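Local coordinates for Lpg2148(MvcA) (Legionella pneumophila subsp. pneumophila str. Philadelphia 1, PDB 6K11), which probably acts as a deamidase-related bacterial effector that regulates the host ubiquitin-conjugating enzyme UBE2N by deubiquitination, at residues K152-E157 and Y161-M166; K295-I300 and Q323-K328; P197-E202 and P206-I211. One frame throughout, in Å; residues are numbered along the deposited sequence.

Interaction 1. Residues K152-E157 and Y161-M166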
loop_
_atom_site.group_PDB
_atom_site.type_symbol
_atom_site.label_atom_id
_atom_site.label_comp_id
_atom_site.label_asym_id
_atom_site.label_seq_id
_atom_site.Cartn_x
_atom_site.Cartn_y
_atom_site.Cartn_z
ATOM N N LYS A 152 -0.246 16.395 12.305
ATOM C CA LYS A 152 -0.789 17.202 13.386
ATOM C C LYS A 152 -0.529 18.672 13.074
ATOM O O LYS A 152 0.394 19.008 12.322
ATOM C CB LYS A 152 -0.159 16.845 14.743
ATOM C CG LYS A 152 -0.448 15.421 15.230
ATOM C CD LYS A 152 0.228 15.160 16.574
ATOM C CE LYS A 152 -0.182 13.803 17.158
ATOM N NZ LYS A 152 0.453 13.541 18.490
ATOM N N ILE A 153 -1.359 19.543 13.639
ATOM C CA ILE A 153 -1.090 20.980 13.623
ATOM C C ILE A 153 -0.340 21.338 14.894
ATOM O O ILE A 153 -0.692 20.865 15.979
ATOM C CB ILE A 153 -2.396 21.780 13.495
ATOM C CG1 ILE A 153 -3.015 21.557 12.117
ATOM C CG2 ILE A 153 -2.130 23.270 13.756
ATOM C CD1 ILE A 153 -4.403 22.129 11.969
ATOM N N TYR A 154 0.703 22.160 14.762
ATOM C CA TYR A 154 1.562 22.548 15.877
ATOM C C TYR A 154 1.509 24.057 16.076
ATOM O O TYR A 154 1.762 24.819 15.138
ATOM C CB TYR A 154 3.009 22.098 15.637
ATOM C CG TYR A 154 3.169 20.595 15.765
ATOM C CD1 TYR A 154 3.451 20.013 16.995
ATOM C CD2 TYR A 154 2.994 19.760 14.668
ATOM C CE1 TYR A 154 3.570 18.628 17.132
ATOM C CE2 TYR A 154 3.116 18.381 14.791
ATOM C CZ TYR A 154 3.406 17.823 16.026
ATOM O OH TYR A 154 3.521 16.451 16.147
ATOM N N LEU A 155 1.201 24.487 17.297
ATOM C CA LEU A 155 1.164 25.905 17.646
ATOM C C LEU A 155 2.338 26.214 18.565
ATOM O O LEU A 155 2.400 25.724 19.698
ATOM C CB LEU A 155 -0.162 26.282 18.305
ATOM C CG LEU A 155 -0.218 27.690 18.919
ATOM C CD1 LEU A 155 -0.083 28.772 17.824
ATOM C CD2 LEU A 155 -1.519 27.859 19.693
ATOM N N LEU A 156 3.261 27.031 18.075
ATOM C CA LEU A 156 4.411 27.503 18.825
ATOM C C LEU A 156 4.167 28.944 19.250
ATOM O O LEU A 156 3.188 29.576 18.833
ATOM C CB LEU A 156 5.691 27.409 17.985
ATOM C CG LEU A 156 6.410 26.079 17.752
ATOM C CD1 LEU A 156 5.476 24.988 17.260
ATOM C CD2 LEU A 156 7.544 26.298 16.755
ATOM N N GLU A 157 5.084 29.469 20.075
ATOM C CA GLU A 157 5.033 30.889 20.424
ATOM C C GLU A 157 5.003 31.768 19.181
ATOM O O GLU A 157 4.343 32.813 19.169
ATOM C CB GLU A 157 6.234 31.287 21.292
ATOM C CG GLU A 157 6.283 30.644 22.660
ATOM C CD GLU A 157 7.304 29.531 22.718
ATOM O OE1 GLU A 157 7.393 28.768 21.728
ATOM O OE2 GLU A 157 8.021 29.422 23.736
ATOM N N TYR A 161 2.119 25.658 12.425
ATOM C CA TYR A 161 2.569 24.714 11.413
ATOM C C TYR A 161 1.569 23.580 11.235
ATOM O O TYR A 161 0.820 23.224 12.160
ATOM C CB TYR A 161 3.916 24.074 11.804
ATOM C CG TYR A 161 5.160 24.916 11.640
ATOM C CD1 TYR A 161 5.490 25.497 10.410
ATOM C CD2 TYR A 161 6.052 25.068 12.698
ATOM C CE1 TYR A 161 6.645 26.234 10.261
ATOM C CE2 TYR A 161 7.200 25.801 12.559
ATOM C CZ TYR A 161 7.497 26.380 11.342
ATOM O OH TYR A 161 8.648 27.111 11.211
ATOM N N PHE A 162 1.583 22.994 10.037
ATOM C CA PHE A 162 0.990 21.690 9.790
ATOM C C PHE A 162 2.112 20.814 9.262
ATOM O O PHE A 162 2.822 21.215 8.332
ATOM C CB PHE A 162 -0.181 21.771 8.795
ATOM C CG PHE A 162 -0.642 20.434 8.267
ATOM C CD1 PHE A 162 -0.974 19.399 9.139
ATOM C CD2 PHE A 162 -0.763 20.224 6.903
ATOM C CE1 PHE A 162 -1.405 18.159 8.653
ATOM C CE2 PHE A 162 -1.197 18.992 6.397
ATOM C CZ PHE A 162 -1.517 17.952 7.274
ATOM N N ILE A 163 2.325 19.663 9.906
ATOM C CA ILE A 163 3.237 18.635 9.408
ATOM C C ILE A 163 2.383 17.556 8.771
ATOM O O ILE A 163 1.542 16.958 9.453
ATOM C CB ILE A 163 4.099 18.039 10.531
ATOM C CG1 ILE A 163 4.963 19.105 11.182
ATOM C CG2 ILE A 163 4.952 16.875 9.981
ATOM C CD1 ILE A 163 5.851 18.568 12.287
ATOM N N ASP A 164 2.577 17.302 7.472
ATOM C CA ASP A 164 1.694 16.376 6.789
ATOM C C ASP A 164 2.187 14.929 6.934
ATOM O O ASP A 164 3.159 14.639 7.638
ATOM C CB ASP A 164 1.503 16.794 5.326
ATOM C CG ASP A 164 2.680 16.435 4.409
ATOM O OD1 ASP A 164 3.781 16.039 4.870
ATOM O OD2 ASP A 164 2.497 16.612 3.183
ATOM N N LYS A 165 1.472 14.014 6.264
ATOM C CA LYS A 165 1.745 12.576 6.352
ATOM C C LYS A 165 3.197 12.246 6.008
ATOM O O LYS A 165 3.792 11.346 6.611
ATOM C CB LYS A 165 0.783 11.808 5.430
ATOM C CG LYS A 165 1.105 11.938 3.946
ATOM C CD LYS A 165 -0.060 11.587 3.024
ATOM C CE LYS A 165 0.106 12.310 1.690
ATOM N NZ LYS A 165 -0.468 11.596 0.531
ATOM N N MET A 166 3.789 12.967 5.056
ATOM C CA MET A 166 5.167 12.725 4.643
ATOM C C MET A 166 6.187 13.475 5.486
ATOM O O MET A 166 7.392 13.290 5.286
ATOM C CB MET A 166 5.337 13.097 3.173
ATOM C CG MET A 166 4.273 12.481 2.275
ATOM S SD MET A 166 4.622 10.755 1.865
ATOM C CE MET A 166 3.925 9.822 3.226
#
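Tyr-154 and Tyr-161 pair across a beta hairpin in which strand 152-155 runs antiparallel to strand 160-163, within the MvcA insertion domain. Backbone bonds form the frame. Tyr-154 N donates to Tyr-161 O (2.8 Å), and Tyr-161 N donates back to Tyr-154 O (2.9 Å). Ile-163 N bonds to Lys-152 O, while the return bond from Lys-152 N to Ile-163 O is weak. Between them, Ile-153 and Phe-162 form a non-hydrogen-bonded pair. Here Ile-153 CA makes a CA-H...O contact with Tyr-161 O at 3.3 Å.

Apolar contacts line both faces. On the tyrosine face, the Tyr-154 ring meets Ile-163 at a slant, with Tyr-154 CE2 3.7 Å from Ile-163 CD1. The Tyr-154 OH bonds to Val-149 O, which helps fix the ring. Leu-156 CD2 meets the edge of the Tyr-161 ring at CE2. On the other face, Ile-153 CG1 touches Phe-162 CD1 (4.2 Å), and Phe-218 of helix 206-220 packs on both residues. The chi1 of Phe-162, 167°, sets CG anti to the backbone N and brings the ring edge to Lys-152. Phe-162 CD1 ends up 3.5 Å from Lys-152 O, near the ring plane.

Interaction 2. Residues K295-I300 and Q323-K328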
loop_
_atom_site.group_PDB
_atom_site.type_symbol
_atom_site.label_atom_id
_atom_site.label_comp_id
_atom_site.label_asym_id
_atom_site.label_seq_id
_atom_site.Cartn_x
_atom_site.Cartn_y
_atom_site.Cartn_z
ATOM N N LYS A 295 -20.489 0.656 7.699
ATOM C CA LYS A 295 -20.775 -0.768 7.526
ATOM C C LYS A 295 -20.660 -1.195 6.062
ATOM O O LYS A 295 -20.060 -2.236 5.753
ATOM C CB LYS A 295 -22.163 -1.088 8.084
ATOM C CG LYS A 295 -22.576 -2.548 7.915
ATOM C CD LYS A 295 -21.592 -3.498 8.579
ATOM C CE LYS A 295 -22.181 -4.893 8.691
ATOM N NZ LYS A 295 -21.117 -5.932 8.751
ATOM N N GLU A 296 -21.227 -0.406 5.141
ATOM C CA GLU A 296 -21.188 -0.764 3.725
ATOM C C GLU A 296 -19.764 -0.712 3.175
ATOM O O GLU A 296 -19.353 -1.593 2.404
ATOM C CB GLU A 296 -22.099 0.169 2.930
ATOM C CG GLU A 296 -22.166 -0.109 1.423
ATOM C CD GLU A 296 -23.048 0.900 0.691
ATOM O OE1 GLU A 296 -23.106 2.068 1.129
ATOM O OE2 GLU A 296 -23.693 0.526 -0.312
ATOM N N ARG A 297 -19.010 0.328 3.545
ATOM C CA ARG A 297 -17.614 0.444 3.128
ATOM C C ARG A 297 -16.790 -0.736 3.636
ATOM O O ARG A 297 -16.029 -1.353 2.880
ATOM C CB ARG A 297 -17.044 1.761 3.652
ATOM C CG ARG A 297 -15.726 2.168 3.060
ATOM C CD ARG A 297 -15.162 3.397 3.793
ATOM N NE ARG A 297 -15.912 4.619 3.498
ATOM C CZ ARG A 297 -16.500 5.394 4.411
ATOM N NH1 ARG A 297 -16.433 5.094 5.709
ATOM N NH2 ARG A 297 -17.151 6.485 4.022
ATOM N N SER A 298 -16.943 -1.060 4.926
ATOM C CA SER A 298 -16.202 -2.159 5.534
ATOM C C SER A 298 -16.523 -3.490 4.862
ATOM O O SER A 298 -15.616 -4.287 4.585
ATOM C CB SER A 298 -16.520 -2.218 7.031
ATOM O OG SER A 298 -16.116 -1.015 7.678
ATOM N N ASP A 299 -17.813 -3.740 4.595
ATOM C CA ASP A 299 -18.254 -4.996 3.993
ATOM C C ASP A 299 -17.655 -5.200 2.605
ATOM O O ASP A 299 -17.247 -6.319 2.259
ATOM C CB ASP A 299 -19.781 -5.024 3.899
ATOM C CG ASP A 299 -20.462 -5.345 5.231
ATOM O OD1 ASP A 299 -19.770 -5.709 6.217
ATOM O OD2 ASP A 299 -21.705 -5.224 5.275
ATOM N N ILE A 300 -17.628 -4.146 1.778
ATOM C CA ILE A 300 -17.101 -4.292 0.423
ATOM C C ILE A 300 -15.588 -4.465 0.456
ATOM O O ILE A 300 -15.019 -5.298 -0.277
ATOM C CB ILE A 300 -17.498 -3.085 -0.440
ATOM C CG1 ILE A 300 -19.020 -3.005 -0.580
ATOM C CG2 ILE A 300 -16.829 -3.182 -1.827
ATOM C CD1 ILE A 300 -19.448 -1.900 -1.522
ATOM N N GLN A 323 -13.143 5.916 7.355
ATOM C CA GLN A 323 -12.776 7.117 6.623
ATOM C C GLN A 323 -13.154 7.002 5.153
ATOM O O GLN A 323 -13.161 5.899 4.591
ATOM C CB GLN A 323 -11.269 7.392 6.726
ATOM C CG GLN A 323 -10.739 7.493 8.155
ATOM C CD GLN A 323 -9.228 7.643 8.172
ATOM O OE1 GLN A 323 -8.510 6.892 7.505
ATOM N NE2 GLN A 323 -8.735 8.627 8.922
ATOM N N PRO A 324 -13.461 8.127 4.503
ATOM C CA PRO A 324 -13.732 8.097 3.061
ATOM C C PRO A 324 -12.591 7.448 2.297
ATOM O O PRO A 324 -11.418 7.599 2.648
ATOM C CB PRO A 324 -13.862 9.585 2.696
ATOM C CG PRO A 324 -14.277 10.255 3.974
ATOM C CD PRO A 324 -13.600 9.484 5.071
ATOM N N LEU A 325 -12.953 6.719 1.242
ATOM C CA LEU A 325 -12.004 6.085 0.342
ATOM C C LEU A 325 -12.275 6.558 -1.076
ATOM O O LEU A 325 -13.391 6.965 -1.414
ATOM C CB LEU A 325 -12.108 4.547 0.388
ATOM C CG LEU A 325 -12.004 3.849 1.744
ATOM C CD1 LEU A 325 -12.361 2.354 1.607
ATOM C CD2 LEU A 325 -10.615 4.024 2.322
ATOM N N ARG A 326 -11.241 6.485 -1.911
ATOM C CA ARG A 326 -11.377 6.764 -3.329
ATOM C C ARG A 326 -10.569 5.741 -4.108
ATOM O O ARG A 326 -9.560 5.225 -3.621
ATOM C CB ARG A 326 -10.917 8.183 -3.691
ATOM C CG ARG A 326 -9.455 8.429 -3.491
ATOM C CD ARG A 326 -9.057 9.752 -4.117
ATOM N NE ARG A 326 -7.622 9.970 -4.025
ATOM C CZ ARG A 326 -7.047 11.166 -4.025
ATOM N NH1 ARG A 326 -7.790 12.263 -4.125
ATOM N NH2 ARG A 326 -5.731 11.258 -3.933
ATOM N N VAL A 327 -11.025 5.461 -5.323
ATOM C CA VAL A 327 -10.444 4.440 -6.185
ATOM C C VAL A 327 -9.906 5.129 -7.430
ATOM O O VAL A 327 -10.622 5.911 -8.066
ATOM C CB VAL A 327 -11.480 3.367 -6.570
ATOM C CG1 VAL A 327 -10.819 2.232 -7.338
ATOM C CG2 VAL A 327 -12.218 2.846 -5.330
ATOM N N LYS A 328 -8.655 4.836 -7.778
ATOM C CA LYS A 328 -8.050 5.321 -9.009
ATOM C C LYS A 328 -7.383 4.146 -9.708
ATOM O O LYS A 328 -7.040 3.143 -9.077
ATOM C CB LYS A 328 -7.035 6.453 -8.761
ATOM C CG LYS A 328 -6.020 6.174 -7.678
ATOM C CD LYS A 328 -5.292 7.452 -7.188
ATOM C CE LYS A 328 -4.037 7.059 -6.405
ATOM N NZ LYS A 328 -3.450 8.118 -5.550
#
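Helix 294-305 packs beside the start of strand 325-333, a strand of the antiparallel sheet of five strands, and Arg-297 spans the gap to Gln-323, Pro-324 and Leu-325. The contact is small, with 157 Å² buried. Arg-297 points from the helix toward the strand and supplies every touch from the helical side.

The aliphatic part of Arg-297 meets Leu-325. Arg-297 CG and CD each lie 3.7 Å from Leu-325 CD1, and the two side chains cross at a slant. Leu-288 of helix 278-288 touches both residues, so this apolar patch has a third wall.

The polar end of Arg-297 sits over the chain just before the strand. The side chain leaves the helix extended, then bends at chi3 (-71°), which lays the guanidinium over the backbone of Gln-323 and Pro-324. Gln-323 O stands 3.1 Å off the guanidinium plane, near its border, and Pro-324 N lies 4.0 Å off the middle of that same face. The approach of Arg-297 NE to Gln-323 O is close, at 3.2 Å, but the angle is too poor for a hydrogen bond. A carbonyl oxygen over the cationic face may still be favourable electrostatically.

The real bonds of the guanidinium go to other parts of the chain. NH1 donates to Lys-321 O and NH2 to Thr-291 O, which fixes its plane and ties together the loops leading into the helix and the strand.

Taken together, this is packing of a helix against the end of an antiparallel sheet, as in alpha+beta folds, with a buried arginine packed between helix and strand.

Interaction 3. Residues P197-E202 and P206-I211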
loop_
_atom_site.group_PDB
_atom_site.type_symbol
_atom_site.label_atom_id
_atom_site.label_comp_id
_atom_site.label_asym_id
_atom_site.label_seq_id
_atom_site.Cartn_x
_atom_site.Cartn_y
_atom_site.Cartn_z
ATOM N N PRO A 197 -17.498 19.344 17.809
ATOM C CA PRO A 197 -18.578 20.180 17.261
ATOM C C PRO A 197 -19.122 21.191 18.252
ATOM O O PRO A 197 -19.664 22.220 17.830
ATOM C CB PRO A 197 -19.653 19.154 16.857
ATOM C CG PRO A 197 -18.970 17.792 16.969
ATOM C CD PRO A 197 -17.936 17.957 18.026
ATOM N N PHE A 198 -18.987 20.940 19.556
ATOM C CA PHE A 198 -19.343 21.955 20.541
ATOM C C PHE A 198 -18.364 23.124 20.498
ATOM O O PHE A 198 -18.773 24.291 20.515
ATOM C CB PHE A 198 -19.397 21.336 21.938
ATOM C CG PHE A 198 -20.700 20.645 22.245
ATOM C CD1 PHE A 198 -21.842 20.925 21.504
ATOM C CD2 PHE A 198 -20.781 19.715 23.273
ATOM C CE1 PHE A 198 -23.042 20.291 21.783
ATOM C CE2 PHE A 198 -21.978 19.078 23.556
ATOM C CZ PHE A 198 -23.110 19.366 22.811
ATOM N N VAL A 199 -17.062 22.830 20.427
ATOM C CA VAL A 199 -16.054 23.887 20.384
ATOM C C VAL A 199 -16.146 24.669 19.078
ATOM O O VAL A 199 -15.980 25.894 19.057
ATOM C CB VAL A 199 -14.649 23.289 20.585
ATOM C CG1 VAL A 199 -13.571 24.301 20.227
ATOM C CG2 VAL A 199 -14.476 22.798 22.015
ATOM N N LEU A 200 -16.422 23.977 17.971
ATOM C CA LEU A 200 -16.357 24.603 16.654
ATOM C C LEU A 200 -17.622 25.383 16.312
ATOM O O LEU A 200 -17.539 26.481 15.748
ATOM C CB LEU A 200 -16.080 23.539 15.592
ATOM C CG LEU A 200 -14.630 23.074 15.557
ATOM C CD1 LEU A 200 -14.431 22.083 14.431
ATOM C CD2 LEU A 200 -13.719 24.286 15.410
ATOM N N GLU A 201 -18.795 24.837 16.630
ATOM C CA GLU A 201 -20.056 25.479 16.279
ATOM C C GLU A 201 -20.642 26.328 17.398
ATOM O O GLU A 201 -21.284 27.346 17.115
ATOM C CB GLU A 201 -21.086 24.428 15.857
ATOM C CG GLU A 201 -20.640 23.604 14.652
ATOM C CD GLU A 201 -21.484 22.360 14.454
ATOM O OE1 GLU A 201 -20.924 21.360 13.951
ATOM O OE2 GLU A 201 -22.692 22.379 14.777
ATOM N N GLU A 202 -20.421 25.961 18.658
ATOM C CA GLU A 202 -20.945 26.707 19.802
ATOM C C GLU A 202 -19.812 27.158 20.721
ATOM O O GLU A 202 -19.805 26.833 21.914
ATOM C CB GLU A 202 -21.952 25.855 20.573
ATOM C CG GLU A 202 -23.249 25.559 19.828
ATOM C CD GLU A 202 -24.300 26.639 20.013
ATOM O OE1 GLU A 202 -24.338 27.590 19.197
ATOM O OE2 GLU A 202 -25.091 26.528 20.977
ATOM N N PRO A 206 -12.854 31.646 25.616
ATOM C CA PRO A 206 -11.819 32.221 24.731
ATOM C C PRO A 206 -10.911 31.171 24.100
ATOM O O PRO A 206 -10.502 31.334 22.946
ATOM C CB PRO A 206 -11.048 33.163 25.665
ATOM C CG PRO A 206 -12.081 33.566 26.711
ATOM C CD PRO A 206 -12.911 32.327 26.929
ATOM N N GLU A 207 -10.578 30.099 24.828
ATOM C CA GLU A 207 -9.830 28.991 24.230
ATOM C C GLU A 207 -10.588 28.368 23.058
ATOM O O GLU A 207 -9.985 28.045 22.022
ATOM C CB GLU A 207 -9.524 27.952 25.308
ATOM C CG GLU A 207 -8.935 26.641 24.838
ATOM C CD GLU A 207 -8.700 25.687 26.006
ATOM O OE1 GLU A 207 -9.657 24.996 26.414
ATOM O OE2 GLU A 207 -7.563 25.650 26.535
ATOM N N ASP A 208 -11.910 28.190 23.205
ATOM C CA ASP A 208 -12.762 27.723 22.106
ATOM C C ASP A 208 -12.608 28.590 20.864
ATOM O O ASP A 208 -12.580 28.076 19.735
ATOM C CB ASP A 208 -14.242 27.734 22.509
ATOM C CG ASP A 208 -14.607 26.677 23.546
ATOM O OD1 ASP A 208 -13.795 25.765 23.819
ATOM O OD2 ASP A 208 -15.739 26.775 24.083
ATOM N N PHE A 209 -12.583 29.915 21.048
ATOM C CA PHE A 209 -12.459 30.832 19.919
ATOM C C PHE A 209 -11.070 30.772 19.295
ATOM O O PHE A 209 -10.932 30.964 18.082
ATOM C CB PHE A 209 -12.767 32.273 20.352
ATOM C CG PHE A 209 -14.237 32.577 20.429
ATOM C CD1 PHE A 209 -14.966 32.840 19.272
ATOM C CD2 PHE A 209 -14.898 32.581 21.653
ATOM C CE1 PHE A 209 -16.324 33.108 19.330
ATOM C CE2 PHE A 209 -16.262 32.851 21.722
ATOM C CZ PHE A 209 -16.975 33.117 20.560
ATOM N N ALA A 210 -10.034 30.552 20.107
ATOM C CA ALA A 210 -8.685 30.421 19.567
ATOM C C ALA A 210 -8.564 29.159 18.720
ATOM O O ALA A 210 -8.090 29.207 17.579
ATOM C CB ALA A 210 -7.657 30.423 20.703
ATOM N N ILE A 211 -9.018 28.019 19.250
ATOM C CA ILE A 211 -8.966 26.778 18.487
ATOM C C ILE A 211 -9.798 26.914 17.221
ATOM O O ILE A 211 -9.355 26.555 16.128
ATOM C CB ILE A 211 -9.435 25.592 19.353
ATOM C CG1 ILE A 211 -8.399 25.280 20.429
ATOM C CG2 ILE A 211 -9.700 24.357 18.509
ATOM C CD1 ILE A 211 -8.984 24.545 21.626
#
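Val-199 fits against Asp-208 and Ile-211 where the short helix 197-201 meets the first turns of helix 206-220. Only three residues separate the segments, and the backbones come near each other, with the CA atoms of Val-199 and Asp-208 5.3 Å apart.

The tight part centres on the two valine methyls. Val-199 CG2 lies 3.5 Å from Asp-208 OD1. Val-199 CG1 takes the other branch, with chi1 167° placing it anti to the backbone N. It lies 3.9 Å from Asp-208 O and 4.2 Å from Ile-211 CG2, so one methyl touches residues a turn apart on the longer helix. Asp-208 is buried, its CB directed toward helix 197-201. Its two oxygens have different roles. OD1 packs on the methyls, while OD2 accepts from the backbone N of both Glu-204 and Lys-205. These bonds fold the connecting loop back onto the helix start, where the helix dipole would probably favour a negative carboxylate.

The other sides are looser. Pro-197, Phe-198 and Glu-201 are exposed on the short helix, and Phe-209 is exposed on the longer one. Leu-200 contributes little here and instead reaches Ser-212 and Val-215 further along helix 206-220. Ile-211 continues the buried side onto Tyr-192. Such close packing across a brief connection is typical of a helix-loop-helix unit, here within the MvcA insertion domain.

In the fold
Interactions 1 and 3 both belong to the MvcA insertion domain, with centres about 19 Å apart. Helix 206-220 connects them: its first turns take part in interaction 3, and further along it covers one face of the hairpin of interaction 1. Interaction 2 joins different elements and lies nearest the middle of the chain, its centre about 28 Å from that of interaction 1. The chemistry differs accordingly. Interaction 1 is a buried contact and relies on backbone bonds with apolar packing on both faces. Interaction 2 is partly buried and depends on one arginine. Interaction 3, furthest out, buries a valine against an aspartate and an isoleucine between helices whose outer sides meet solvent.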